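Local coordinates for protein transcription termination factor FttA (Methanosarcina mazei, PDB 2XR1) that probably ends transcription genome-wide by cutting nascent RNA as it leaves RNA polymerase and then degrading the released RNA from its 5' end, using two zinc ions, at residues R175-K180 with T204-I209; V195-F200 with M223-Y228; V415-A420 with N532-V537. One frame throughout, in Å; residues are numbered along the deposited sequence. Where two conformers were deposited one is given.

Interaction 1. Residues R175-K180 with T204-I209; sequences RECTSK and TPESRI
Most of the grip between Arg175-Lys180 and Thr204-Ile209 is concentrated in one carboxylate, that of Glu206, which buries more surface here than any other residue. Its CG lies anti to the carbonyl carbon and the chain then bends through chi2 (-80°), which delivers the acid group end-on to the backbone of the opposing loop. Each oxygen receives a peptide N-H there: OE1 of Glu206 accepts from Thr178 N at 3.0 Å, an N-H shared weakly with OE2, and OE2 of Glu206 from Ser179 N at 2.7 Å, the straighter bond at 164°. In these two bonds both oxygens use the syn lone pair, so two successive N-H groups converge on the mouth of the carboxylate and fix its rotation. Thr178 OG1 adds only a weak bond to OE1, while Cys177 packs beside the acid, its SG 4.0 Å from Glu206 CG.

Glu206 can reach across because it stands in the tight turn of a beta hairpin, joining strands 199-203 and 208-211 of the metallo-beta-lactamase fold. The turn is closed by Thr204 N bonding to Ser207 O at 2.7 Å, and Thr204 OG1 accepts from Glu206 N in an ST turn. From the other loop, Arg175 comes over on an extended chain and places NH2 2.7 Å from Glu206 O, with the carbonyl oxygen at the guanidinium edge and in its plane. The same NH2 forms a salt bridge with Asp239, and NH1 reaches back to Lys172 O at the end of helix 159-173.

Around this well-bonded carboxylate the apolar margin is thin, and even Cys177 and Thr178 are at the surface. Ser179 CB lies 3.7 Å from Pro205 CB, with OG close by and engaged by Asp181 N. The side chains of Glu176 and Lys180 start away from the hairpin at exposed positions.

Interaction 2. Residues V195-F200 with M223-Y228; sequences VGRSCF and MTPYLY
Arg197 NH1 is the polar atom held best across this contact, gripped by one bond: it donates to Thr224 O at 2.8 Å with an N-H...O angle of 152°. A second hold on the same guanidinium comes from Glu194, which forms a salt bridge with NE. Thr224 O lies near the guanidinium plane, but the donor stands above the carbonyl plane and not on a lone pair.

Arg197 arrives by an extended chain from CG to NE, although its CG starts in the crowded position between backbone N and carbonyl carbon. Met223 SD covers one face of the guanidinium from 3.9 Å above its plane, displaced toward the rim, while the ring of Tyr226 approaches obliquely, its plane turned 45° from that of the guanidinium, with CE2 4.1 Å from Arg197 NH1. At the dimer interface the Tyr226 ring also meets Trp183 of the second subunit, planes at about 90°. The loop carrying Arg197 leads into strand 199-203 of the metallo-beta-lactamase sheet and runs beside the active site: the side chains of Arg197 and the zinc ligand Asp249 are about 7 Å apart. Any effect of the positive charge on the metal site is probably tempered by Glu194.

The loop that supplies Thr224 O has its own internal support at the next carbonyl. Thr224 OG1 donates to Pro225 O at 2.8 Å, and Leu227 N reaches the same oxygen in a weak bond that closes an inverse gamma turn centred on Tyr226. Nearer the backbone of Arg197 the packing is apolar. Pro225 presents CG and CD to Arg197 CB, and its CB lies 3.8 Å from Cys199 CB. Cys199 holds SG anti to its backbone N, which directs the sulphur to Leu227 CD2, 4.0 Å away.

Interaction 3. Residues V415-A420 with N532-V537; sequences VIPAFA and NTLVFV
The side chain of Ile416 leaves the strand beside that of Val535, the two pointing the same way, and divides at CB between two partners. CG1, anti to the carbonyl carbon, runs alongside Val535 and lies 4.0 Å from its CB. CD1 of Ile416 continues past that neighbour, 4.3 Å from Val535 CB. The other branch, CG2, is anti to the backbone N and is carried along the strand direction, where it meets Val537 CG1 at 3.7 Å, the two side chains crossing at about a right angle; it also rests against Val535 O.

The backbones beneath are paired as parallel strands. Val415 sits between two residues of the partner, its N donating to Thr533 O at 3.0 Å and its O accepting from Val535 N at 2.9 Å, the latter nearly straight at 169°. Both donors approach almost along the C=O axis. Two residues on, Pro417 has no N-H to offer, and instead its CD lies 3.6 Å from Val535 O.

On the face opposite Ile416, Leu534 bends over the strand pair. Its CG is anti to the backbone N (chi1 180°), and CD1 alone does the touching, 3.9 Å from Val415 CG1 and 4.1 Å from Pro417 CD. Pro417 CG then meets the Phe536 ring obliquely.

Twisted by 27° against each other, these are inner strands of the six-stranded parallel sheet of the beta-CASP domain, with 506-509 beyond 414-417 and 573-576 beyond 533-536. Helix 518-526 packs on Val415 and Pro417, and helix 545-550 on Leu534 and Phe536, whereas Val537, toward the side of Ile416, is met by helix 423-436.

In the fold
Interactions 1 and 2 both reach one sheet of the metallo-beta-lactamase domain, where strands 199-203 and 208-211 are antiparallel neighbours; their centres are nevertheless 25 Å apart. Their segments alternate along the chain, so the two loop closures cross. Interaction 1 holds the hairpin end to the connection following helix 159-173, away from the annotated sites, whereas interaction 2 lies nearer the zinc ions. Interaction 3 follows later in sequence, in the parallel sheet of the beta-CASP domain, 27 Å from interaction 2 and 48 Å from interaction 1, centre to centre. Interactions 2 and 3 lie in the two domains flanking the zinc site, as in other beta-CASP nucleases, their nearest atoms about 8 Å apart and not touching.

Interaction 1. Residues R175-K180 with T204-I209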
# COMPACT_ATOMS: atom_id res chain seq x y z
N ARG B 175 -7.56 -23.58 -3.03
CA ARG B 175 -8.81 -22.95 -2.67
C ARG B 175 -9.36 -22.32 -3.95
O ARG B 175 -8.60 -22.05 -4.90
CB ARG B 175 -8.61 -21.91 -1.58
CG ARG B 175 -7.91 -20.63 -2.04
CD ARG B 175 -7.69 -19.68 -0.90
NE ARG B 175 -7.05 -18.43 -1.31
CZ ARG B 175 -5.75 -18.28 -1.52
NH1 ARG B 175 -4.92 -19.31 -1.39
NH2 ARG B 175 -5.26 -17.10 -1.88
N GLU B 176 -10.67 -22.10 -3.98
CA GLU B 176 -11.31 -21.49 -5.15
C GLU B 176 -11.24 -19.95 -5.10
O GLU B 176 -11.14 -19.35 -4.03
CB GLU B 176 -12.76 -22.02 -5.31
CG GLU B 176 -12.80 -23.51 -5.81
CD GLU B 176 -14.17 -24.07 -5.95
OE1 GLU B 176 -15.13 -23.28 -5.77
OE2 GLU B 176 -14.30 -25.30 -6.25
N CYS B 177 -11.24 -19.33 -6.28
CA CYS B 177 -11.19 -17.87 -6.43
C CYS B 177 -12.54 -17.32 -5.96
O CYS B 177 -13.55 -18.01 -6.05
CB CYS B 177 -10.95 -17.48 -7.89
SG CYS B 177 -9.20 -17.49 -8.45
N THR B 178 -12.53 -16.09 -5.43
CA THR B 178 -13.76 -15.46 -4.87
C THR B 178 -14.01 -13.98 -5.24
O THR B 178 -15.03 -13.42 -4.85
CB THR B 178 -13.79 -15.54 -3.32
OG1 THR B 178 -12.53 -15.10 -2.79
CG2 THR B 178 -14.10 -16.97 -2.88
N SER B 179 -13.09 -13.35 -5.98
CA SER B 179 -13.34 -11.99 -6.42
C SER B 179 -13.76 -11.94 -7.88
O SER B 179 -13.23 -12.66 -8.73
CB SER B 179 -12.10 -11.10 -6.22
OG SER B 179 -12.45 -9.73 -6.39
N LYS B 180 -14.71 -11.05 -8.14
CA LYS B 180 -15.09 -10.68 -9.50
C LYS B 180 -14.28 -9.45 -9.97
O LYS B 180 -14.73 -8.77 -10.90
CB LYS B 180 -16.59 -10.41 -9.54
CG LYS B 180 -17.26 -10.33 -10.94
CD LYS B 180 -16.57 -11.18 -12.04
CE LYS B 180 -17.41 -11.15 -13.35
NZ LYS B 180 -16.58 -11.40 -14.58
N THR B 204 -2.82 -9.54 -5.69
CA THR B 204 -3.98 -9.57 -6.55
C THR B 204 -5.14 -9.58 -5.58
O THR B 204 -4.93 -9.52 -4.40
CB THR B 204 -4.00 -10.82 -7.47
OG1 THR B 204 -4.47 -11.98 -6.74
CG2 THR B 204 -2.64 -11.05 -8.02
N PRO B 205 -6.36 -9.62 -6.10
CA PRO B 205 -7.47 -9.69 -5.16
C PRO B 205 -7.51 -10.98 -4.34
O PRO B 205 -8.10 -10.99 -3.25
CB PRO B 205 -8.71 -9.57 -6.05
CG PRO B 205 -8.25 -8.88 -7.29
CD PRO B 205 -6.77 -9.19 -7.44
N GLU B 206 -6.89 -12.04 -4.86
CA GLU B 206 -6.92 -13.36 -4.18
C GLU B 206 -5.61 -13.64 -3.46
O GLU B 206 -5.53 -14.54 -2.66
CB GLU B 206 -7.12 -14.50 -5.19
CG GLU B 206 -8.18 -14.27 -6.29
CD GLU B 206 -9.62 -14.51 -5.83
OE1 GLU B 206 -9.84 -15.05 -4.71
OE2 GLU B 206 -10.55 -14.17 -6.62
N SER B 207 -4.55 -12.91 -3.76
CA SER B 207 -3.27 -13.40 -3.39
C SER B 207 -2.26 -12.33 -3.09
O SER B 207 -2.28 -11.24 -3.65
CB SER B 207 -2.76 -14.31 -4.51
OG SER B 207 -3.74 -15.30 -4.71
N ARG B 208 -1.37 -12.69 -2.17
CA ARG B 208 -0.31 -11.83 -1.72
C ARG B 208 0.94 -12.65 -1.65
O ARG B 208 0.95 -13.71 -1.02
CB ARG B 208 -0.70 -11.24 -0.37
CG ARG B 208 -1.78 -10.15 -0.50
CD ARG B 208 -2.72 -10.14 0.63
NE ARG B 208 -3.42 -11.43 0.75
CZ ARG B 208 -4.60 -11.74 0.17
NH1 ARG B 208 -5.25 -10.86 -0.60
NH2 ARG B 208 -5.12 -12.96 0.35
N ILE B 209 1.95 -12.22 -2.39
CA ILE B 209 3.18 -12.93 -2.55
C ILE B 209 4.24 -11.96 -2.12
O ILE B 209 4.21 -10.82 -2.52
CB ILE B 209 3.44 -13.38 -4.05
CG1 ILE B 209 2.26 -14.23 -4.57
CG2 ILE B 209 4.63 -14.24 -4.18
CD1 ILE B 209 1.86 -15.40 -3.64

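Interaction 2. Residues V195-F200 with M223-Y228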
# COMPACT_ATOMS: atom_id res chain seq x y z
N VAL B 195 20.63 -0.26 -1.68
CA VAL B 195 21.01 -1.66 -1.72
C VAL B 195 20.73 -2.15 -0.34
O VAL B 195 21.05 -1.45 0.61
CB VAL B 195 22.50 -1.82 -2.01
CG1 VAL B 195 22.90 -3.19 -1.76
CG2 VAL B 195 22.78 -1.42 -3.48
N GLY B 196 20.11 -3.29 -0.18
CA GLY B 196 19.80 -3.74 1.16
C GLY B 196 18.31 -3.88 1.40
O GLY B 196 17.53 -3.14 0.84
N ARG B 197 17.98 -4.88 2.22
CA ARG B 197 16.65 -5.21 2.70
C ARG B 197 15.56 -5.24 1.64
O ARG B 197 14.46 -4.76 1.87
CB ARG B 197 16.26 -4.33 3.88
CG ARG B 197 16.33 -2.84 3.63
CD ARG B 197 15.56 -2.02 4.67
NE ARG B 197 15.46 -0.65 4.24
CZ ARG B 197 14.91 0.33 4.93
NH1 ARG B 197 14.38 0.09 6.12
NH2 ARG B 197 14.91 1.56 4.42
N SER B 198 15.89 -5.83 0.50
CA SER B 198 14.96 -6.15 -0.53
C SER B 198 13.81 -6.91 0.07
O SER B 198 14.01 -7.84 0.90
CB SER B 198 15.63 -7.03 -1.59
OG SER B 198 16.50 -6.30 -2.47
N CYS B 199 12.61 -6.53 -0.38
CA CYS B 199 11.37 -7.12 0.10
C CYS B 199 10.21 -6.46 -0.67
O CYS B 199 10.07 -5.24 -0.62
CB CYS B 199 11.21 -6.89 1.60
SG CYS B 199 9.75 -7.69 2.29
N PHE B 200 9.43 -7.23 -1.42
CA PHE B 200 8.41 -6.69 -2.30
C PHE B 200 7.12 -7.48 -2.12
O PHE B 200 7.12 -8.69 -1.85
CB PHE B 200 8.89 -6.77 -3.76
CG PHE B 200 10.02 -5.86 -4.06
CD1 PHE B 200 9.78 -4.54 -4.50
CD2 PHE B 200 11.31 -6.27 -3.85
CE1 PHE B 200 10.82 -3.67 -4.75
CE2 PHE B 200 12.38 -5.37 -4.08
CZ PHE B 200 12.14 -4.07 -4.53
N MET B 223 18.31 -2.22 10.81
CA MET B 223 17.23 -1.79 9.89
C MET B 223 16.60 -2.91 9.04
O MET B 223 17.25 -3.60 8.29
CB MET B 223 17.74 -0.68 8.95
CG MET B 223 16.82 0.54 8.80
SD MET B 223 17.56 1.95 7.84
CE MET B 223 17.99 3.12 9.15
N THR B 224 15.30 -3.07 9.19
CA THR B 224 14.59 -4.12 8.51
C THR B 224 13.73 -3.51 7.42
O THR B 224 13.58 -2.31 7.34
CB THR B 224 13.66 -4.82 9.50
OG1 THR B 224 12.61 -3.93 9.88
CG2 THR B 224 14.41 -5.26 10.75
N PRO B 225 13.17 -4.34 6.55
CA PRO B 225 12.12 -3.82 5.69
C PRO B 225 10.91 -3.37 6.54
O PRO B 225 10.81 -3.72 7.73
CB PRO B 225 11.75 -5.01 4.85
CG PRO B 225 12.92 -5.92 4.92
CD PRO B 225 13.55 -5.71 6.22
N TYR B 226 10.01 -2.58 5.95
CA TYR B 226 8.82 -2.14 6.65
C TYR B 226 7.79 -3.28 6.73
O TYR B 226 6.79 -3.28 6.01
CB TYR B 226 8.20 -0.88 5.98
CG TYR B 226 9.09 0.33 6.00
CD1 TYR B 226 9.11 1.17 7.06
CD2 TYR B 226 9.95 0.58 4.95
CE1 TYR B 226 9.98 2.26 7.08
CE2 TYR B 226 10.80 1.64 4.96
CZ TYR B 226 10.82 2.47 6.01
OH TYR B 226 11.65 3.53 6.00
N LEU B 227 8.04 -4.24 7.61
CA LEU B 227 7.19 -5.40 7.73
C LEU B 227 5.93 -5.14 8.57
O LEU B 227 5.07 -6.01 8.61
CB LEU B 227 7.95 -6.58 8.33
CG LEU B 227 9.11 -7.15 7.52
CD1 LEU B 227 9.84 -8.28 8.28
CD2 LEU B 227 8.64 -7.61 6.12
N TYR B 228 5.80 -3.97 9.21
CA TYR B 228 4.77 -3.80 10.25
C TYR B 228 3.52 -3.05 9.71
O TYR B 228 2.66 -2.63 10.48
CB TYR B 228 5.39 -3.16 11.52
CG TYR B 228 6.62 -3.94 11.97
CD1 TYR B 228 7.87 -3.70 11.38
CD2 TYR B 228 6.54 -4.96 12.92
CE1 TYR B 228 8.99 -4.42 11.75
CE2 TYR B 228 7.67 -5.69 13.29
CZ TYR B 228 8.89 -5.42 12.70
OH TYR B 228 10.02 -6.12 13.05

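Interaction 3. Residues V415-A420 with N532-V537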
# COMPACT_ATOMS: atom_id res chain seq x y z
N VAL B 415 45.00 -9.40 1.10
CA VAL B 415 43.71 -9.65 1.76
C VAL B 415 42.59 -9.27 0.78
O VAL B 415 42.62 -8.21 0.22
CB VAL B 415 43.58 -8.84 3.07
CG1 VAL B 415 42.18 -8.94 3.63
CG2 VAL B 415 44.65 -9.30 4.10
N ILE B 416 41.66 -10.18 0.56
CA ILE B 416 40.57 -9.99 -0.39
C ILE B 416 39.25 -10.30 0.29
O ILE B 416 38.89 -11.46 0.40
CB ILE B 416 40.69 -10.99 -1.58
CG1 ILE B 416 42.12 -11.05 -2.12
CG2 ILE B 416 39.71 -10.65 -2.64
CD1 ILE B 416 42.23 -11.62 -3.53
N PRO B 417 38.55 -9.28 0.80
CA PRO B 417 37.25 -9.52 1.38
C PRO B 417 36.30 -10.05 0.36
O PRO B 417 36.41 -9.73 -0.79
CB PRO B 417 36.79 -8.14 1.83
CG PRO B 417 37.54 -7.23 1.03
CD PRO B 417 38.88 -7.85 0.84
N ALA B 418 35.39 -10.89 0.82
CA ALA B 418 34.51 -11.66 -0.05
C ALA B 418 33.31 -12.11 0.74
O ALA B 418 33.32 -12.13 1.94
CB ALA B 418 35.26 -12.87 -0.55
N PHE B 419 32.27 -12.50 0.03
CA PHE B 419 31.15 -13.19 0.64
C PHE B 419 31.39 -14.66 0.61
O PHE B 419 32.18 -15.13 -0.21
CB PHE B 419 29.86 -12.80 -0.10
CG PHE B 419 29.51 -11.36 0.08
CD1 PHE B 419 28.88 -10.94 1.24
CD2 PHE B 419 29.90 -10.42 -0.86
CE1 PHE B 419 28.58 -9.57 1.43
CE2 PHE B 419 29.61 -9.08 -0.69
CZ PHE B 419 28.95 -8.66 0.46
N ALA B 420 30.75 -15.39 1.52
CA ALA B 420 30.85 -16.84 1.51
C ALA B 420 30.52 -17.38 0.14
O ALA B 420 31.25 -18.23 -0.38
CB ALA B 420 29.94 -17.44 2.52
N ASN B 532 51.88 -4.94 1.90
CA ASN B 532 50.62 -5.66 1.70
C ASN B 532 49.64 -4.95 0.78
O ASN B 532 49.85 -3.79 0.41
CB ASN B 532 49.93 -5.87 3.04
CG ASN B 532 50.71 -6.76 3.96
OD1 ASN B 532 51.38 -7.70 3.51
ND2 ASN B 532 50.63 -6.49 5.26
N THR B 533 48.56 -5.64 0.43
CA THR B 533 47.53 -5.10 -0.44
C THR B 533 46.12 -5.53 -0.06
O THR B 533 45.90 -6.66 0.39
CB THR B 533 47.77 -5.53 -1.87
OG1 THR B 533 49.09 -5.16 -2.26
CG2 THR B 533 46.76 -4.85 -2.81
N LEU B 534 45.17 -4.62 -0.25
CA LEU B 534 43.78 -4.91 0.05
C LEU B 534 42.99 -4.84 -1.25
O LEU B 534 42.88 -3.77 -1.83
CB LEU B 534 43.25 -3.88 1.05
CG LEU B 534 41.78 -4.04 1.47
CD1 LEU B 534 41.66 -5.26 2.35
CD2 LEU B 534 41.29 -2.77 2.18
N VAL B 535 42.42 -5.97 -1.68
CA VAL B 535 41.86 -6.06 -3.03
C VAL B 535 40.35 -6.04 -3.01
O VAL B 535 39.73 -6.97 -2.53
CB VAL B 535 42.34 -7.36 -3.72
CG1 VAL B 535 41.96 -7.38 -5.20
CG2 VAL B 535 43.87 -7.51 -3.55
N PHE B 536 39.75 -4.98 -3.52
CA PHE B 536 38.30 -4.95 -3.67
C PHE B 536 37.87 -5.50 -5.03
O PHE B 536 38.22 -4.95 -6.05
CB PHE B 536 37.78 -3.52 -3.54
CG PHE B 536 37.85 -2.98 -2.15
CD1 PHE B 536 37.07 -3.51 -1.15
CD2 PHE B 536 38.69 -1.92 -1.84
CE1 PHE B 536 37.13 -3.01 0.13
CE2 PHE B 536 38.74 -1.41 -0.55
CZ PHE B 536 37.96 -1.96 0.42
N VAL B 537 37.06 -6.56 -5.01
CA VAL B 537 36.72 -7.30 -6.22
C VAL B 537 35.29 -7.06 -6.66
O VAL B 537 34.86 -7.59 -7.68
CB VAL B 537 36.89 -8.78 -6.05
CG1 VAL B 537 38.35 -9.12 -5.70
CG2 VAL B 537 35.96 -9.27 -5.01